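Local coordinates for receptor-type tyrosine-protein phosphatase C (Rattus norvegicus, PDB 5FN8), which dephosphorylates phosphotyrosine in signalling proteins and is thought to be required for T-cell activation through the antigen receptor, here represented by two extracellular fibronectin type III domains, at residues B[126-138]-B[144-157]. Numbering follows the deposited sequence.
With NAG (2-acetamido-2-deoxy-beta-D-glucopyranose), chain G.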
# COMPACT_ATOMS: atom_id res chain seq x y z
N GLY B 126 -7.59 4.67 7.40
CA GLY B 126 -8.90 4.71 8.03
C GLY B 126 -9.97 4.08 7.19
O GLY B 126 -9.70 3.71 6.04
N PRO B 127 -11.23 4.02 7.70
CA PRO B 127 -12.32 3.34 6.96
C PRO B 127 -12.95 4.02 5.76
O PRO B 127 -13.61 3.33 4.97
CB PRO B 127 -13.38 3.09 8.04
CG PRO B 127 -13.17 4.16 9.02
CD PRO B 127 -11.68 4.44 9.05
N GLU B 128 -12.84 5.37 5.66
CA GLU B 128 -13.52 6.12 4.62
C GLU B 128 -12.57 6.94 3.76
O GLU B 128 -11.37 6.97 4.01
CB GLU B 128 -14.62 7.00 5.23
CG GLU B 128 -15.75 6.21 5.86
CD GLU B 128 -16.24 6.76 7.18
OE1 GLU B 128 -16.61 7.96 7.23
OE2 GLU B 128 -16.29 5.99 8.17
N ALA B 129 -13.14 7.59 2.72
CA ALA B 129 -12.40 8.40 1.79
C ALA B 129 -13.21 9.62 1.36
O ALA B 129 -14.13 9.51 0.53
CB ALA B 129 -11.99 7.57 0.58
N ARG B 130 -12.89 10.81 1.96
CA ARG B 130 -13.54 12.09 1.66
C ARG B 130 -12.55 13.20 1.48
O ARG B 130 -11.44 13.18 2.03
CB ARG B 130 -14.64 12.46 2.67
CG ARG B 130 -15.65 11.32 2.81
CD ARG B 130 -16.98 11.67 3.35
NE ARG B 130 -17.63 12.76 2.61
CZ ARG B 130 -18.56 12.60 1.68
NH1 ARG B 130 -18.91 11.38 1.29
NH2 ARG B 130 -19.12 13.65 1.11
N TYR B 131 -12.94 14.14 0.66
CA TYR B 131 -12.14 15.28 0.26
C TYR B 131 -12.76 16.57 0.78
O TYR B 131 -13.92 16.87 0.49
CB TYR B 131 -12.02 15.29 -1.28
CG TYR B 131 -11.29 14.07 -1.79
CD1 TYR B 131 -9.91 14.04 -1.87
CD2 TYR B 131 -11.99 12.91 -2.12
CE1 TYR B 131 -9.23 12.90 -2.31
CE2 TYR B 131 -11.33 11.76 -2.54
CZ TYR B 131 -9.95 11.77 -2.65
OH TYR B 131 -9.32 10.60 -3.04
N ILE B 132 -11.97 17.31 1.58
CA ILE B 132 -12.41 18.59 2.16
C ILE B 132 -11.71 19.71 1.44
O ILE B 132 -10.48 19.76 1.39
CB ILE B 132 -12.11 18.64 3.69
CG1 ILE B 132 -12.60 17.40 4.47
CG2 ILE B 132 -12.51 19.99 4.31
CD1 ILE B 132 -14.00 16.95 4.30
N LEU B 133 -12.46 20.61 0.90
CA LEU B 133 -11.87 21.76 0.27
C LEU B 133 -12.27 23.04 1.01
O LEU B 133 -13.44 23.29 1.22
CB LEU B 133 -12.23 21.85 -1.22
CG LEU B 133 -11.93 23.18 -1.91
CD1 LEU B 133 -10.44 23.43 -2.04
CD2 LEU B 133 -12.58 23.24 -3.25
N GLU B 134 -11.27 23.84 1.40
CA GLU B 134 -11.44 25.16 1.99
C GLU B 134 -10.97 26.19 1.00
O GLU B 134 -9.91 26.05 0.38
CB GLU B 134 -10.60 25.32 3.23
CG GLU B 134 -11.16 24.58 4.40
CD GLU B 134 -10.52 25.05 5.69
OE1 GLU B 134 -9.29 25.33 5.73
OE2 GLU B 134 -11.27 25.15 6.67
N VAL B 135 -11.75 27.24 0.85
CA VAL B 135 -11.43 28.33 -0.05
C VAL B 135 -11.23 29.57 0.83
O VAL B 135 -12.09 29.91 1.63
CB VAL B 135 -12.48 28.54 -1.16
CG1 VAL B 135 -12.07 29.69 -2.10
CG2 VAL B 135 -12.73 27.24 -1.94
N LYS B 136 -10.05 30.20 0.70
CA LYS B 136 -9.71 31.37 1.50
C LYS B 136 -9.33 32.58 0.64
O LYS B 136 -8.86 32.43 -0.48
CB LYS B 136 -8.59 31.03 2.50
CG LYS B 136 -9.02 30.07 3.60
CD LYS B 136 -7.92 29.84 4.61
CE LYS B 136 -8.38 28.89 5.68
NZ LYS B 136 -7.24 28.47 6.54
N SER B 137 -9.54 33.78 1.18
CA SER B 137 -9.16 35.04 0.57
C SER B 137 -8.74 35.95 1.72
O SER B 137 -9.51 36.12 2.65
CB SER B 137 -10.31 35.66 -0.22
OG SER B 137 -9.81 36.73 -1.00
N GLY B 138 -7.48 36.42 1.69
CA GLY B 138 -6.89 37.24 2.76
C GLY B 138 -6.88 36.55 4.12
O GLY B 138 -7.09 37.20 5.16
N THR B 144 -16.41 26.20 1.89
CA THR B 144 -15.98 24.88 2.32
C THR B 144 -16.83 23.79 1.64
O THR B 144 -18.02 24.00 1.43
CB THR B 144 -15.82 24.77 3.85
OG1 THR B 144 -15.13 23.55 4.12
CG2 THR B 144 -17.14 24.72 4.59
N PHE B 145 -16.20 22.64 1.25
CA PHE B 145 -16.86 21.53 0.55
C PHE B 145 -16.35 20.22 1.09
O PHE B 145 -15.19 20.12 1.47
CB PHE B 145 -16.56 21.55 -0.95
CG PHE B 145 -16.85 22.81 -1.72
CD1 PHE B 145 -15.94 23.87 -1.72
CD2 PHE B 145 -17.94 22.88 -2.58
CE1 PHE B 145 -16.21 25.04 -2.45
CE2 PHE B 145 -18.19 24.04 -3.33
CZ PHE B 145 -17.34 25.12 -3.25
N ASN B 146 -17.22 19.21 1.11
CA ASN B 146 -16.95 17.88 1.63
C ASN B 146 -17.55 16.91 0.60
O ASN B 146 -18.76 16.88 0.42
CB ASN B 146 -17.60 17.72 3.02
CG ASN B 146 -17.46 16.35 3.63
OD1 ASN B 146 -17.08 15.40 2.96
ND2 ASN B 146 -17.77 16.23 4.90
N GLN B 147 -16.69 16.15 -0.08
CA GLN B 147 -17.12 15.25 -1.16
C GLN B 147 -16.39 13.92 -1.16
O GLN B 147 -15.29 13.78 -0.61
CB GLN B 147 -16.90 15.92 -2.51
CG GLN B 147 -17.95 16.98 -2.88
CD GLN B 147 -17.55 17.83 -4.08
OE1 GLN B 147 -17.95 18.98 -4.20
NE2 GLN B 147 -16.72 17.31 -4.99
N SER B 148 -17.02 12.94 -1.84
CA SER B 148 -16.53 11.58 -2.12
C SER B 148 -15.47 11.61 -3.19
O SER B 148 -14.58 10.77 -3.16
CB SER B 148 -17.68 10.74 -2.66
OG SER B 148 -18.57 10.48 -1.60
N THR B 149 -15.59 12.53 -4.16
CA THR B 149 -14.68 12.71 -5.30
C THR B 149 -13.98 14.05 -5.23
O THR B 149 -14.59 15.08 -4.91
CB THR B 149 -15.44 12.55 -6.64
OG1 THR B 149 -16.50 13.51 -6.70
CG2 THR B 149 -16.05 11.17 -6.83
N CYS B 150 -12.72 14.06 -5.58
CA CYS B 150 -11.91 15.26 -5.56
C CYS B 150 -12.02 16.02 -6.86
O CYS B 150 -11.03 16.20 -7.57
CB CYS B 150 -10.47 14.95 -5.20
SG CYS B 150 -9.51 16.40 -4.72
N LYS B 151 -13.25 16.47 -7.15
CA LYS B 151 -13.59 17.29 -8.31
C LYS B 151 -14.59 18.35 -7.83
O LYS B 151 -15.78 18.08 -7.61
CB LYS B 151 -14.11 16.44 -9.50
CG LYS B 151 -15.17 15.39 -9.16
CD LYS B 151 -16.12 15.11 -10.34
CE LYS B 151 -17.28 14.21 -9.96
NZ LYS B 151 -18.14 13.89 -11.13
N PHE B 152 -14.06 19.55 -7.56
CA PHE B 152 -14.82 20.68 -7.03
C PHE B 152 -14.92 21.77 -8.04
O PHE B 152 -13.92 22.14 -8.65
CB PHE B 152 -14.15 21.26 -5.77
CG PHE B 152 -13.87 20.27 -4.67
CD1 PHE B 152 -14.82 20.00 -3.69
CD2 PHE B 152 -12.63 19.62 -4.58
CE1 PHE B 152 -14.56 19.07 -2.67
CE2 PHE B 152 -12.36 18.72 -3.54
CZ PHE B 152 -13.33 18.45 -2.60
N VAL B 153 -16.12 22.32 -8.17
CA VAL B 153 -16.39 23.48 -9.02
C VAL B 153 -16.77 24.61 -8.06
O VAL B 153 -17.75 24.48 -7.32
CB VAL B 153 -17.36 23.24 -10.22
CG1 VAL B 153 -18.47 22.24 -9.87
CG2 VAL B 153 -17.95 24.56 -10.75
N VAL B 154 -15.90 25.63 -7.99
CA VAL B 154 -15.98 26.77 -7.08
C VAL B 154 -16.35 27.99 -7.88
O VAL B 154 -15.50 28.63 -8.49
CB VAL B 154 -14.66 26.97 -6.28
CG1 VAL B 154 -14.83 28.01 -5.18
CG2 VAL B 154 -14.11 25.66 -5.70
N ASP B 155 -17.64 28.31 -7.88
CA ASP B 155 -18.14 29.43 -8.65
C ASP B 155 -18.64 30.62 -7.82
O ASP B 155 -18.56 30.59 -6.60
CB ASP B 155 -19.17 28.94 -9.69
CG ASP B 155 -20.29 28.06 -9.16
OD1 ASP B 155 -20.91 28.43 -8.14
OD2 ASP B 155 -20.60 27.04 -9.82
N ASN B 156 -19.08 31.70 -8.50
CA ASN B 156 -19.59 32.93 -7.91
C ASN B 156 -18.58 33.65 -6.98
O ASN B 156 -18.95 34.18 -5.92
CB ASN B 156 -21.01 32.75 -7.30
CG ASN B 156 -22.03 32.11 -8.23
OD1 ASN B 156 -22.09 32.38 -9.45
ND2 ASN B 156 -22.88 31.25 -7.68
N LEU B 157 -17.30 33.69 -7.42
CA LEU B 157 -16.22 34.37 -6.70
C LEU B 157 -16.10 35.82 -7.20
O LEU B 157 -16.76 36.19 -8.18
CB LEU B 157 -14.87 33.63 -6.90
CG LEU B 157 -14.78 32.15 -6.49
CD1 LEU B 157 -13.59 31.51 -7.13
CD2 LEU B 157 -14.66 31.97 -4.98
C1 NAG G . -17.73 14.98 5.60
C2 NAG G . -17.38 15.17 7.07
C3 NAG G . -17.67 13.91 7.90
C4 NAG G . -19.04 13.32 7.56
C5 NAG G . -19.20 13.11 6.06
C6 NAG G . -20.58 12.62 5.68
C7 NAG G . -15.25 15.86 8.20
C8 NAG G . -13.86 16.36 7.94
N2 NAG G . -15.96 15.49 7.10
O3 NAG G . -17.70 14.26 9.28
O4 NAG G . -19.18 12.07 8.24
O5 NAG G . -19.01 14.36 5.38
O6 NAG G . -20.71 12.37 4.28
O7 NAG G . -15.71 15.77 9.33
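L133 and F152 illustrate how a beta sandwich is closed: the leucine comes down over one face of the phenyl ring, its CB 3.7 Å from the centroid and 6° off the normal in a CH-pi contact. CG anti to the backbone N (chi1 167°) sends the L133 branch along the F152 ring, where CD2 meets CG; the same methyl touches F145 CD1 and V154 CG2. Two residues earlier on the strand, Y131 offers a ring face to C150, whose CB stands 3.6 Å from the ring centroid, while C150 SG, disulfide-bonded to C118, lies obliquely. V135 CG2 continues the apolar row, meeting V154 CG1 and the edge of F145. All share the face of 130-137 that looks across to 151-154.

The other face carries the glycan. N146 ND2 is bonded to C1 of an N-acetylglucosamine, and N146 OD1 takes a nearly straight hydrogen bond from R130 NE (2.7 Å, 169°) that lies in the guanidinium plane, to which the amide is steeply inclined. A bend at chi3 folds the guanidinium between the sugar, with O6 over one face, and the Q147–S148 backbone on the opposite face. I132 CD1 packs against N146 CG and lies 3.7 Å from the sugar's acetyl methyl C8.

Y131–Q147 and L133–F145 are hydrogen-bonded pairs of the antiparallel ladder. Q147 NE2 donates to the carbonyl oxygens of T149 and K151, tying its side chain to the turn into 151-154. A hairpin leading into the facing sheet around an aromatic-aliphatic core is characteristic of the fibronectin type III sandwich, here the second of the two domains.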